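Local coordinates for protein beta-galactosidase (Streptococcus pneumoniae, PDB 4CUB) that probably hydrolyses terminal beta-galactosides as part of a larger pneumococcal enzyme, and binds galactose through this beta-sandwich module of the galactose-binding-domain family, at residues A22-P27 with P112-N117; V81-D86 with A138-G143. All coordinates share one frame; numbering follows the deposited sequence.

Contact 1 of 2, residues A22-P27 with P112-N117; sequences ASDSNP and PSFVGN. With GAL (beta-D-galactopyranose), chain C.
Asp24, Ser25 and Pro27 meet the ring of Phe114 in turn, at CD1, CE1 and CZ. The Phe114 CA-CB bond leads away from 22-27, but with CG beside the backbone N (chi1 -50°) the ring swings back. CB and CG only carry it there, and the contacts start at CD1, where Asp24 OD1 lies in the ring plane 3.2 Å away, a carboxylate oxygen facing the weakly positive aromatic edge. That oxygen is also held by a salt bridge to Arg54. Next, CE1 comes 3.2 Å from Ser25 O, and at the far end CZ packs against Pro27 CG at 4.1 Å, the two side chains crossing at about a right angle.

These are loops of a beta-sandwich of the galactose-binding-domain type, joined where strand 19-22 ends. Backbone bonds tie the end of the strand to the loop that carries the 3-10 segment 115-117: Ala22 N donates to Pro112 O (2.7 Å), and Ala22 O receives Val115 N while Val115 CG2 packs against the same oxygen. Gly116 N reaches a lone pair of Ser23 O at 2.8 Å; with no side chain, the glycine fits closely against this carbonyl.

Ser25 suits its buried place because its small hydroxyl can both give and take: OG donates to a lone pair of Ser113 O at 2.6 Å, in the carbonyl plane, and also bonds Trp49 NE1. The CB of Asn26 points away from 112-117, and with CG anti to the backbone N (chi1 -175°) its amide extends to the sugar. Its ND2 lies 3.0 Å from galactose O2 and bonds Asp29, which is itself hydrogen-bonded to the sugar.

Contact 2 of 2, residues V81-D86 with A138-G143; sequences VGFHED and AQLKAG. With GAL (beta-D-galactopyranose), chain C.
Phe83 and Leu140 form the close-packed side of this contact, with Leu140 CD1 set 3.8 Å from Phe83 CE2. The ring is buried among Val81, Pro92, Ile173 and Leu140, which suits a large apolar side chain: Val81 CG1 lies over one face, 3.5 Å above the plane but offset toward the rim, and Lys141 O sits near the ring edge. Phe83 O, at the end of strand 70-83, receives Gly143 N at 2.8 Å in a fairly straight bond (158° at the hydrogen), and Ala142 CA makes a CH...O contact with the same oxygen. Gly143 has a positive phi (91°), a turn that glycine makes easily.

In this beta-sandwich the loop 138-143, leading into strand 145-155, thus rests on the exit of strand 70-83. Beyond it the packing is slight: on the exposed rim, Glu85 lays CG 3.6 Å from the small Ala142 CB, and its side chain has two conformers. The CB of the exposed Lys141 points away.

Further along 81-86, Asp86 faces the sugar instead of 138-143. Its two oxygens divide the work, OD1 accepting galactose O6 and OD2 the axial O4, each at 2.7 Å, while the backbone N atoms of Gly88 and Val89 hold OD1.

Overall arrangement
The segments alternate along the chain, 22-27, 81-86, 112-117 and 138-143, so the two contacts interleave along the chain. Contact 1 and contact 2 do not touch: their centres are 21 Å apart and their nearest atoms about 9 Å. They are related through the galactose, which each meets with one segment, 22-27 on the O2 side and 81-86 on the O4 and O6 side. Arg48 and Asp29 complete the polar setting, Arg48 also forming a long, weak ion pair with Asp86. A bound N-acetylglucosamine lies about 7 Å from the side chain of Pro27 in contact 1. It is about 9 Å from the side chain of His84 in contact 2. Segments 112-117 and 138-143 pack against the sugar-contacting segments, farther from the galactose than these.

Contact 1 of 2, residues A22-P27 with P112-N117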
ATOM      1  N   ALA A  22      -1.711   1.388  -6.628  1.00 15.28           N
ATOM      2  CA  ALA A  22      -0.557   0.512  -6.901  1.00 14.77           C
ATOM      3  C   ALA A  22       0.095   0.898  -8.234  1.00 14.83           C
ATOM      4  O   ALA A  22      -0.596   1.340  -9.137  1.00 14.85           O
ATOM      5  CB  ALA A  22      -0.975  -0.962  -6.926  1.00 14.69           C
ATOM      6  N   SER A  23       1.408   0.697  -8.369  1.00 14.85           N
ATOM      7  CA  SER A  23       2.084   0.932  -9.650  1.00 15.21           C
ATOM      8  C   SER A  23       1.455   0.046 -10.765  1.00 15.21           C
ATOM      9  O   SER A  23       1.175   0.520 -11.878  1.00 14.82           O
ATOM     10  CB  SER A  23       3.609   0.727  -9.505  1.00 14.93           C
ATOM     11  OG  SER A  23       3.917  -0.573  -9.004  1.00 15.60           O
ATOM     12  N   ASP A  24       1.138  -1.192 -10.406  1.00 15.78           N
ATOM     13  CA  ASP A  24       0.587  -2.205 -11.313  1.00 17.62           C
ATOM     14  C   ASP A  24      -0.073  -3.314 -10.497  1.00 17.02           C
ATOM     15  O   ASP A  24       0.273  -3.479  -9.342  1.00 17.44           O
ATOM     16  CB  ASP A  24       1.718  -2.817 -12.180  1.00 18.92           C
ATOM     17  CG  ASP A  24       1.188  -3.673 -13.325  1.00 21.11           C
ATOM     18  OD1 ASP A  24       0.164  -3.293 -13.949  1.00 22.32           O
ATOM     19  OD2 ASP A  24       1.796  -4.732 -13.599  1.00 22.13           O
ATOM     20  N   SER A  25      -0.989  -4.085 -11.107  1.00 16.36           N
ATOM     21  CA  SER A  25      -1.696  -5.174 -10.426  1.00 16.81           C
ATOM     22  C   SER A  25      -2.093  -6.314 -11.370  1.00 17.38           C
ATOM     23  O   SER A  25      -2.291  -6.097 -12.562  1.00 17.04           O
ATOM     24  CB  SER A  25      -3.008  -4.665  -9.770  1.00 17.18           C
ATOM     25  OG  SER A  25      -2.843  -3.458  -9.056  1.00 17.26           O
ATOM     26  N   ASN A  26      -2.244  -7.519 -10.817  1.00 17.54           N
ATOM     27  CA  ASN A  26      -3.026  -8.572 -11.452  1.00 17.99           C
ATOM     28  C   ASN A  26      -4.477  -8.101 -11.524  1.00 18.67           C
ATOM     29  O   ASN A  26      -5.078  -7.798 -10.486  1.00 18.29           O
ATOM     30  CB  ASN A  26      -2.942  -9.851 -10.624  1.00 18.77           C
ATOM     31  CG  ASN A  26      -3.631 -11.029 -11.287  1.00 18.72           C
ATOM     32  OD1 ASN A  26      -3.900 -11.009 -12.479  1.00 18.97           O
ATOM     33  ND2 ASN A  26      -3.896 -12.073 -10.515  1.00 18.73           N
ATOM     34  N   PRO A  27      -5.042  -8.004 -12.749  1.00 18.27           N
ATOM     35  CA  PRO A  27      -6.345  -7.372 -12.918  1.00 17.53           C
ATOM     36  C   PRO A  27      -7.477  -7.914 -12.066  1.00 17.56           C
ATOM     37  O   PRO A  27      -8.267  -7.125 -11.564  1.00 16.96           O
ATOM     38  CB  PRO A  27      -6.612  -7.535 -14.420  1.00 18.36           C
ATOM     39  CG  PRO A  27      -5.230  -7.422 -15.004  1.00 18.49           C
ATOM     40  CD  PRO A  27      -4.417  -8.278 -14.057  1.00 17.68           C
ATOM     41  N   PRO A 112      -6.247   3.620 -10.383  1.00 16.58           N
ATOM     42  CA  PRO A 112      -5.399   3.439  -9.182  1.00 16.72           C
ATOM     43  C   PRO A 112      -4.686   2.094  -9.040  1.00 16.89           C
ATOM     44  O   PRO A 112      -3.624   2.036  -8.380  1.00 17.17           O
ATOM     45  CB  PRO A 112      -6.383   3.647  -8.002  1.00 17.74           C
ATOM     46  CG  PRO A 112      -7.574   4.320  -8.595  1.00 16.86           C
ATOM     47  CD  PRO A 112      -7.660   3.822 -10.004  1.00 16.52           C
ATOM     48  N   SER A 113      -5.234   1.041  -9.660  1.00 15.92           N
ATOM     49  CA  SER A 113      -4.587  -0.281  -9.656  1.00 16.95           C
ATOM     50  C   SER A 113      -3.392  -0.389 -10.596  1.00 16.34           C
ATOM     51  O   SER A 113      -2.673  -1.376 -10.531  1.00 15.65           O
ATOM     52  CB  SER A 113      -5.574  -1.406 -10.006  1.00 17.80           C
ATOM     53  OG  SER A 113      -6.398  -1.761  -8.907  1.00 18.92           O
ATOM     54  N   PHE A 114      -3.224   0.602 -11.477  1.00 16.69           N
ATOM     55  CA  PHE A 114      -2.191   0.619 -12.540  1.00 17.00           C
ATOM     56  C   PHE A 114      -1.662   2.051 -12.699  1.00 17.38           C
ATOM     57  O   PHE A 114      -1.710   2.615 -13.796  1.00 17.70           O
ATOM     58  CB  PHE A 114      -2.783   0.155 -13.896  1.00 17.04           C
ATOM     59  CG  PHE A 114      -3.558  -1.131 -13.823  1.00 16.58           C
ATOM     60  CD1 PHE A 114      -2.916  -2.350 -13.971  1.00 17.14           C
ATOM     61  CD2 PHE A 114      -4.932  -1.129 -13.574  1.00 16.88           C
ATOM     62  CE1 PHE A 114      -3.623  -3.550 -13.865  1.00 17.48           C
ATOM     63  CE2 PHE A 114      -5.650  -2.325 -13.469  1.00 16.52           C
ATOM     64  CZ  PHE A 114      -5.000  -3.533 -13.615  1.00 16.68           C
ATOM     65  N   VAL A 115      -1.166   2.652 -11.621  1.00 16.80           N
ATOM     66  CA  VAL A 115      -0.640   4.032 -11.710  1.00 17.31           C
ATOM     67  C   VAL A 115       0.530   4.182 -12.714  1.00 18.15           C
ATOM     68  O   VAL A 115       0.692   5.240 -13.350  1.00 18.98           O
ATOM     69  CB  VAL A 115      -0.286   4.608 -10.318  1.00 17.67           C
ATOM     70  CG1 VAL A 115       0.274   6.044 -10.417  1.00 16.81           C
ATOM     71  CG2 VAL A 115      -1.524   4.580  -9.422  1.00 17.21           C
ATOM     72  N   GLY A 116       1.313   3.126 -12.903  1.00 17.82           N
ATOM     73  CA  GLY A 116       2.458   3.218 -13.832  1.00 19.05           C
ATOM     74  C   GLY A 116       2.047   3.442 -15.291  1.00 19.92           C
ATOM     75  O   GLY A 116       2.887   3.785 -16.127  1.00 19.77           O
ATOM     76  N   ASN A 117       0.758   3.246 -15.597  1.00 21.01           N
ATOM     77  CA  ASN A 117       0.232   3.307 -16.982  1.00 20.85           C
ATOM     78  C   ASN A 117      -0.358   4.681 -17.361  1.00 21.87           C
ATOM     79  O   ASN A 117      -0.918   4.858 -18.459  1.00 22.04           O
ATOM     80  CB  ASN A 117      -0.794   2.186 -17.199  1.00 21.22           C
ATOM     81  CG  ASN A 117      -0.928   1.768 -18.658  1.00 22.80           C
ATOM     82  OD1 ASN A 117       0.052   1.675 -19.387  1.00 21.31           O
ATOM     83  ND2 ASN A 117      -2.157   1.487 -19.076  1.00 21.93           N
TER
HETATM   84  C1  GAL C   2      -4.224 -16.456  -9.672  1.00 26.78           C
HETATM   85  C2  GAL C   2      -4.814 -15.395  -8.728  1.00 26.20           C
HETATM   86  C3  GAL C   2      -3.725 -14.775  -7.834  1.00 23.46           C
HETATM   87  C4  GAL C   2      -2.894 -15.862  -7.154  1.00 23.41           C
HETATM   88  C5  GAL C   2      -2.316 -16.817  -8.206  1.00 23.03           C
HETATM   89  C6  GAL C   2      -1.585 -18.011  -7.581  1.00 23.45           C
HETATM   90  O2  GAL C   2      -5.432 -14.370  -9.475  1.00 25.76           O
HETATM   91  O3  GAL C   2      -4.277 -13.916  -6.853  1.00 22.50           O
HETATM   92  O4  GAL C   2      -3.683 -16.558  -6.205  1.00 19.03           O
HETATM   93  O5  GAL C   2      -3.390 -17.357  -8.959  1.00 24.94           O
HETATM   94  O6  GAL C   2      -0.317 -17.668  -7.071  1.00 23.21           O

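Contact 2 of 2, residues V81-D86 with A138-G143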
ATOM      1  N   VAL A  81       0.789  -4.289   7.438  1.00 15.35           N
ATOM      2  CA  VAL A  81       0.548  -4.988   6.147  1.00 14.92           C
ATOM      3  C   VAL A  81       0.288  -6.482   6.383  1.00 14.13           C
ATOM      4  O   VAL A  81       1.126  -7.160   6.926  1.00 13.80           O
ATOM      5  CB  VAL A  81       1.727  -4.868   5.159  1.00 14.84           C
ATOM      6  CG1 VAL A  81       1.364  -5.549   3.835  1.00 14.33           C
ATOM      7  CG2 VAL A  81       2.113  -3.399   4.892  1.00 14.43           C
ATOM      8  N   GLY A  82      -0.877  -6.980   5.973  1.00 13.97           N
ATOM      9  CA  GLY A  82      -1.146  -8.426   6.051  1.00 14.08           C
ATOM     10  C   GLY A  82      -0.810  -9.126   4.744  1.00 13.98           C
ATOM     11  O   GLY A  82      -1.598  -9.074   3.804  1.00 13.46           O
ATOM     12  N   PHE A  83       0.388  -9.720   4.659  1.00 14.04           N
ATOM     13  CA  PHE A  83       0.796 -10.448   3.446  1.00 14.46           C
ATOM     14  C   PHE A  83       0.092 -11.810   3.341  1.00 15.57           C
ATOM     15  O   PHE A  83      -0.068 -12.517   4.334  1.00 14.73           O
ATOM     16  CB  PHE A  83       2.329 -10.664   3.398  1.00 13.99           C
ATOM     17  CG  PHE A  83       3.121  -9.391   3.303  1.00 14.09           C
ATOM     18  CD1 PHE A  83       3.110  -8.632   2.125  1.00 14.02           C
ATOM     19  CD2 PHE A  83       3.852  -8.924   4.396  1.00 13.89           C
ATOM     20  CE1 PHE A  83       3.825  -7.437   2.035  1.00 13.75           C
ATOM     21  CE2 PHE A  83       4.560  -7.736   4.312  1.00 13.89           C
ATOM     22  CZ  PHE A  83       4.543  -6.984   3.125  1.00 13.72           C
ATOM     23  N   HIS A  84      -0.306 -12.154   2.119  1.00 16.69           N
ATOM     24  CA  HIS A  84      -0.907 -13.436   1.785  1.00 17.30           C
ATOM     25  C   HIS A  84       0.075 -14.301   0.978  1.00 18.15           C
ATOM     26  O   HIS A  84       0.906 -13.772   0.230  1.00 18.26           O
ATOM     27  CB  HIS A  84      -2.213 -13.169   1.004  1.00 17.69           C
ATOM     28  CG  HIS A  84      -2.681 -14.326   0.175  1.00 18.42           C
ATOM     29  ND1 HIS A  84      -2.089 -14.663  -1.028  1.00 18.04           N
ATOM     30  CD2 HIS A  84      -3.665 -15.232   0.384  1.00 17.75           C
ATOM     31  CE1 HIS A  84      -2.685 -15.737  -1.517  1.00 18.67           C
ATOM     32  NE2 HIS A  84      -3.655 -16.090  -0.688  1.00 18.66           N
ATOM     33  N   GLU A  85      -0.001 -15.619   1.153  0.53 18.22           N
ATOM     34  CA  GLU A  85       0.756 -16.518   0.289  0.53 18.49           C
ATOM     35  C   GLU A  85      -0.077 -17.702  -0.213  0.53 18.89           C
ATOM     36  O   GLU A  85      -1.025 -18.156   0.442  0.53 17.65           O
ATOM     37  CB  GLU A  85       2.045 -16.998   0.976  0.53 19.01           C
ATOM     38  CG  GLU A  85       1.825 -17.970   2.122  0.53 19.34           C
ATOM     39  CD  GLU A  85       3.112 -18.584   2.635  0.53 19.99           C
ATOM     40  OE1 GLU A  85       4.189 -17.950   2.526  0.53 20.71           O
ATOM     41  OE2 GLU A  85       3.047 -19.712   3.157  0.53 20.33           O
ATOM     42  N   ASP A  86       0.268 -18.169  -1.405  1.00 19.03           N
ATOM     43  CA  ASP A  86      -0.186 -19.483  -1.890  1.00 18.83           C
ATOM     44  C   ASP A  86       0.983 -20.031  -2.737  1.00 20.31           C
ATOM     45  O   ASP A  86       2.119 -19.566  -2.576  1.00 20.39           O
ATOM     46  CB  ASP A  86      -1.553 -19.435  -2.614  1.00 17.59           C
ATOM     47  CG  ASP A  86      -1.575 -18.511  -3.852  1.00 17.57           C
ATOM     48  OD1 ASP A  86      -0.532 -18.302  -4.495  1.00 15.80           O
ATOM     49  OD2 ASP A  86      -2.668 -17.990  -4.200  1.00 17.61           O
ATOM     50  N   ALA A 138      11.879  -8.640  12.049  1.00 26.30           N
ATOM     51  CA  ALA A 138      13.157  -9.201  11.569  1.00 26.66           C
ATOM     52  C   ALA A 138      12.965 -10.015  10.286  1.00 26.70           C
ATOM     53  O   ALA A 138      13.838 -10.009   9.417  1.00 26.65           O
ATOM     54  CB  ALA A 138      13.816 -10.060  12.656  1.00 26.48           C
ATOM     55  N   GLN A 139      11.822 -10.698  10.176  1.00 25.24           N
ATOM     56  CA  GLN A 139      11.418 -11.396   8.941  1.00 24.32           C
ATOM     57  C   GLN A 139       9.922 -11.179   8.660  1.00 23.83           C
ATOM     58  O   GLN A 139       9.084 -11.306   9.566  1.00 23.24           O
ATOM     59  CB  GLN A 139      11.739 -12.894   9.037  1.00 23.22           C
ATOM     60  N   LEU A 140       9.585 -10.805   7.421  1.00 23.56           N
ATOM     61  CA  LEU A 140       8.181 -10.602   7.051  1.00 22.76           C
ATOM     62  C   LEU A 140       7.450 -11.952   7.029  1.00 23.47           C
ATOM     63  O   LEU A 140       8.047 -12.960   6.678  1.00 24.32           O
ATOM     64  CB  LEU A 140       8.066  -9.927   5.680  1.00 21.28           C
ATOM     65  CG  LEU A 140       8.630  -8.525   5.474  1.00 20.26           C
ATOM     66  CD1 LEU A 140       8.343  -8.096   4.035  1.00 19.81           C
ATOM     67  CD2 LEU A 140       8.047  -7.518   6.458  1.00 18.62           C
ATOM     68  N   LYS A 141       6.173 -11.978   7.418  1.00 23.74           N
ATOM     69  CA  LYS A 141       5.423 -13.238   7.387  1.00 25.52           C
ATOM     70  C   LYS A 141       4.043 -13.080   6.809  1.00 24.76           C
ATOM     71  O   LYS A 141       3.269 -12.180   7.206  1.00 21.47           O
ATOM     72  CB  LYS A 141       5.296 -13.876   8.784  1.00 28.14           C
ATOM     73  CG  LYS A 141       6.608 -14.252   9.455  1.00 32.36           C
ATOM     74  CD  LYS A 141       7.349 -15.339   8.680  1.00 35.95           C
ATOM     75  CE  LYS A 141       8.830 -15.391   9.044  1.00 39.68           C
ATOM     76  NZ  LYS A 141       9.051 -15.953  10.408  1.00 39.07           N
ATOM     77  N   ALA A 142       3.733 -13.982   5.874  1.00 22.91           N
ATOM     78  CA  ALA A 142       2.375 -14.142   5.390  1.00 21.16           C
ATOM     79  C   ALA A 142       1.502 -14.673   6.515  1.00 20.44           C
ATOM     80  O   ALA A 142       1.981 -15.376   7.418  1.00 18.95           O
ATOM     81  CB  ALA A 142       2.349 -15.106   4.220  1.00 20.63           C
ATOM     82  N   GLY A 143       0.213 -14.372   6.462  1.00 19.09           N
ATOM     83  CA  GLY A 143      -0.702 -14.951   7.454  1.00 18.98           C
ATOM     84  C   GLY A 143      -0.940 -14.167   8.738  1.00 18.74           C
ATOM     85  O   GLY A 143      -1.529 -14.719   9.676  1.00 18.53           O
TER
HETATM   86  C1  GAL C   2      -4.224 -16.456  -9.672  1.00 26.78           C
HETATM   87  C2  GAL C   2      -4.814 -15.395  -8.728  1.00 26.20           C
HETATM   88  C3  GAL C   2      -3.725 -14.775  -7.834  1.00 23.46           C
HETATM   89  C4  GAL C   2      -2.894 -15.862  -7.154  1.00 23.41           C
HETATM   90  C5  GAL C   2      -2.316 -16.817  -8.206  1.00 23.03           C
HETATM   91  C6  GAL C   2      -1.585 -18.011  -7.581  1.00 23.45           C
HETATM   92  O2  GAL C   2      -5.432 -14.370  -9.475  1.00 25.76           O
HETATM   93  O3  GAL C   2      -4.277 -13.916  -6.853  1.00 22.50           O
HETATM   94  O4  GAL C   2      -3.683 -16.558  -6.205  1.00 19.03           O
HETATM   95  O5  GAL C   2      -3.390 -17.357  -8.959  1.00 24.94           O
HETATM   96  O6  GAL C   2      -0.317 -17.668  -7.071  1.00 23.21           O